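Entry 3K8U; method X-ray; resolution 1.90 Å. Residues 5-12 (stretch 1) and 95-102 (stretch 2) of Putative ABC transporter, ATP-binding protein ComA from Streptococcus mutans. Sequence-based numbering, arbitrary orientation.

Stretch 1 (5-12) HYKLVPQI
Stretch 2 95-102: QHYYVVYG

A single tyrosine, Tyr101, supplies most of stretch 2's share of this contact. Tyr101 reaches along stretch 1 and touches three consecutive residues, Tyr6, Lys7 and Leu8. It loses 105 Å² to stretch 1, out of 277 Å² buried on both sides together.

The one hydrogen bond across the stretches lies at the tip of this side chain. Tyr101 OH donates to Lys7 O, at a short 2.6 Å. The carbonyl oxygen sits at the ring edge, near its plane, where a phenol hydroxyl can point its proton. The bond uses the backbone of Lys7, whose own side chain starts away from stretch 2 and has its NZ hydrogen-bonded elsewhere in the structure.

Tyr6 covers one face of the same ring. Tyr6 CB lies 3.7 Å from the centroid of the Tyr101 ring and 7° off the ring normal, a well-centred CH-pi contact. Tyr6 CD2 also packs on Tyr101 CB at 3.4 Å. The two rings are oblique, with centroids 5.1 Å apart and planes at 35°. Both side chains leave the backbone toward the opposite stretch with chi1 in m: -52° for Tyr6, with chi2 118°, and -59° for Tyr101, with chi2 -75°.

Stretch 1 is extended but forms no regular strand. From Tyr6 to Gln11, phi runs from -76° to -138° and psi from 110° to 163°. From Tyr97 to Gly102, stretch 2 is strand, and the strand continues later in the chain. From Tyr97 to Val100 its phi lies between -104° and -138° and its psi between 119° and 161°; Tyr101 departs, at -96/-27. The two stretches run nearly antiparallel, with end-to-end directions 165° apart. They also diverge. The CA atoms of Tyr6 and Tyr101 are 6.8 Å apart, those of Leu8 and Val99 8.0 Å, and those of Gln11 and His96 10.9 Å. Every listed contact has a side-chain atom on at least one side.

Leu8 points sideways, with chi1 172° (t) and chi2 77° (p). Leu8 CB is 3.3 Å from Tyr101 OH. Leu8 CD1 meets Val99 CG2 at 4.4 Å, a loose apolar contact. Val99 points toward stretch 1, with chi1 174° (t).

At the wide end, long side chains close the distance. Gln11 points toward stretch 2, with chi1 69° (p), chi2 -175° (t) and chi3 112°. Gln11 OE1 comes to 3.6 Å from His96 CE1, in contact only. His96 starts sideways, with chi1 -160° (t) and chi2 80°, but its end comes nearer. Its NE2 is hydrogen-bonded elsewhere in the structure.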

# COMPACT_ATOMS: atom_id res chain seq x y z
N HIS A 5 -0.98 14.98 7.66
CA HIS A 5 0.36 14.76 7.03
C HIS A 5 0.35 13.52 6.14
O HIS A 5 0.92 13.53 5.05
CB HIS A 5 1.43 14.56 8.12
CG HIS A 5 1.62 15.76 9.00
ND1 HIS A 5 1.77 17.04 8.50
CD2 HIS A 5 1.71 15.86 10.35
CE1 HIS A 5 1.95 17.88 9.51
NE2 HIS A 5 1.91 17.19 10.64
N TYR A 6 -0.31 12.47 6.61
CA TYR A 6 -0.38 11.21 5.87
C TYR A 6 -1.69 11.07 5.11
O TYR A 6 -2.76 10.90 5.69
CB TYR A 6 -0.17 10.05 6.84
CG TYR A 6 1.08 10.22 7.67
CD1 TYR A 6 1.01 10.31 9.06
CD2 TYR A 6 2.33 10.35 7.06
CE1 TYR A 6 2.16 10.53 9.82
CE2 TYR A 6 3.48 10.57 7.82
CZ TYR A 6 3.39 10.66 9.19
OH TYR A 6 4.52 10.90 9.94
N LYS A 7 -1.58 11.15 3.78
CA LYS A 7 -2.74 11.04 2.92
C LYS A 7 -3.12 9.60 2.60
O LYS A 7 -2.29 8.79 2.20
CB LYS A 7 -2.52 11.85 1.64
CG LYS A 7 -2.50 13.36 1.88
CD LYS A 7 -2.11 14.16 0.65
CE LYS A 7 -0.62 14.04 0.36
NZ LYS A 7 -0.20 14.93 -0.76
N LEU A 8 -4.39 9.29 2.83
CA LEU A 8 -4.91 7.95 2.58
C LEU A 8 -6.27 8.00 1.93
O LEU A 8 -7.18 8.68 2.43
CB LEU A 8 -5.01 7.16 3.88
CG LEU A 8 -5.73 5.80 3.76
CD1 LEU A 8 -4.82 4.76 3.14
CD2 LEU A 8 -6.18 5.35 5.11
N VAL A 9 -6.41 7.31 0.81
CA VAL A 9 -7.67 7.22 0.11
C VAL A 9 -8.26 5.88 0.56
O VAL A 9 -7.72 4.82 0.26
CB VAL A 9 -7.48 7.21 -1.43
CG1 VAL A 9 -8.83 7.05 -2.12
CG2 VAL A 9 -6.81 8.51 -1.88
N PRO A 10 -9.34 5.93 1.36
CA PRO A 10 -9.97 4.70 1.86
C PRO A 10 -10.81 3.98 0.81
O PRO A 10 -11.21 4.57 -0.19
CB PRO A 10 -10.83 5.21 3.01
CG PRO A 10 -11.26 6.56 2.54
CD PRO A 10 -10.00 7.13 1.91
N GLN A 11 -11.01 2.69 1.02
CA GLN A 11 -11.83 1.89 0.11
C GLN A 11 -13.27 1.92 0.63
O GLN A 11 -13.52 2.30 1.78
CB GLN A 11 -11.34 0.44 0.08
CG GLN A 11 -11.58 -0.34 1.37
CD GLN A 11 -10.98 -1.73 1.35
OE1 GLN A 11 -10.03 -2.01 2.08
NE2 GLN A 11 -11.52 -2.61 0.51
N ILE A 12 -14.21 1.56 -0.23
CA ILE A 12 -15.62 1.47 0.13
C ILE A 12 -16.01 0.04 -0.23
O ILE A 12 -16.44 -0.72 0.64
CB ILE A 12 -16.51 2.50 -0.61
CG1 ILE A 12 -16.05 3.93 -0.28
CG2 ILE A 12 -17.97 2.32 -0.20
CD1 ILE A 12 -16.78 5.02 -1.05
N GLN A 95 -5.72 -10.57 -0.29
CA GLN A 95 -5.35 -9.45 -1.16
C GLN A 95 -5.57 -8.09 -0.50
O GLN A 95 -6.23 -7.21 -1.05
CB GLN A 95 -6.11 -9.52 -2.49
CG GLN A 95 -5.80 -10.76 -3.34
CD GLN A 95 -4.41 -10.73 -3.96
OE1 GLN A 95 -3.51 -10.02 -3.50
NE2 GLN A 95 -4.23 -11.51 -5.02
N HIS A 96 -5.04 -7.94 0.71
CA HIS A 96 -5.16 -6.68 1.43
C HIS A 96 -3.78 -6.02 1.44
O HIS A 96 -2.76 -6.70 1.46
CB HIS A 96 -5.64 -6.90 2.86
CG HIS A 96 -6.24 -5.68 3.49
ND1 HIS A 96 -7.53 -5.27 3.23
CD2 HIS A 96 -5.70 -4.75 4.32
CE1 HIS A 96 -7.77 -4.14 3.88
NE2 HIS A 96 -6.68 -3.81 4.54
N TYR A 97 -3.76 -4.69 1.40
CA TYR A 97 -2.50 -3.94 1.39
C TYR A 97 -2.59 -2.74 2.31
O TYR A 97 -3.68 -2.25 2.60
CB TYR A 97 -2.19 -3.42 -0.02
CG TYR A 97 -2.09 -4.49 -1.09
CD1 TYR A 97 -0.85 -5.02 -1.45
CD2 TYR A 97 -3.23 -4.97 -1.73
CE1 TYR A 97 -0.76 -6.02 -2.43
CE2 TYR A 97 -3.15 -5.96 -2.69
CZ TYR A 97 -1.92 -6.48 -3.04
OH TYR A 97 -1.84 -7.47 -3.99
N TYR A 98 -1.43 -2.25 2.74
CA TYR A 98 -1.34 -1.05 3.58
C TYR A 98 -0.36 -0.12 2.89
O TYR A 98 0.44 -0.54 2.05
CB TYR A 98 -0.69 -1.32 4.94
CG TYR A 98 -1.41 -2.16 5.95
CD1 TYR A 98 -2.79 -2.35 5.90
CD2 TYR A 98 -0.70 -2.76 7.00
CE1 TYR A 98 -3.45 -3.10 6.88
CE2 TYR A 98 -1.34 -3.51 7.97
CZ TYR A 98 -2.71 -3.68 7.91
OH TYR A 98 -3.33 -4.42 8.89
N VAL A 99 -0.44 1.14 3.27
CA VAL A 99 0.53 2.13 2.81
C VAL A 99 1.38 2.28 4.07
O VAL A 99 0.85 2.22 5.18
CB VAL A 99 -0.12 3.49 2.49
CG1 VAL A 99 0.96 4.51 2.17
CG2 VAL A 99 -1.09 3.36 1.32
N VAL A 100 2.70 2.36 3.92
CA VAL A 100 3.56 2.55 5.09
C VAL A 100 4.12 3.96 4.97
O VAL A 100 4.79 4.30 3.99
CB VAL A 100 4.70 1.50 5.17
CG1 VAL A 100 5.55 1.76 6.41
CG2 VAL A 100 4.11 0.11 5.26
N TYR A 101 3.82 4.79 5.97
CA TYR A 101 4.24 6.19 5.98
C TYR A 101 5.52 6.48 6.75
O TYR A 101 6.20 7.46 6.48
CB TYR A 101 3.13 7.06 6.55
CG TYR A 101 1.83 6.98 5.79
CD1 TYR A 101 1.68 7.62 4.56
CD2 TYR A 101 0.76 6.26 6.30
CE1 TYR A 101 0.48 7.54 3.86
CE2 TYR A 101 -0.43 6.17 5.61
CZ TYR A 101 -0.57 6.81 4.39
OH TYR A 101 -1.75 6.69 3.71
N GLY A 102 5.81 5.66 7.75
CA GLY A 102 7.00 5.87 8.54
C GLY A 102 7.10 4.94 9.72
O GLY A 102 6.32 3.99 9.84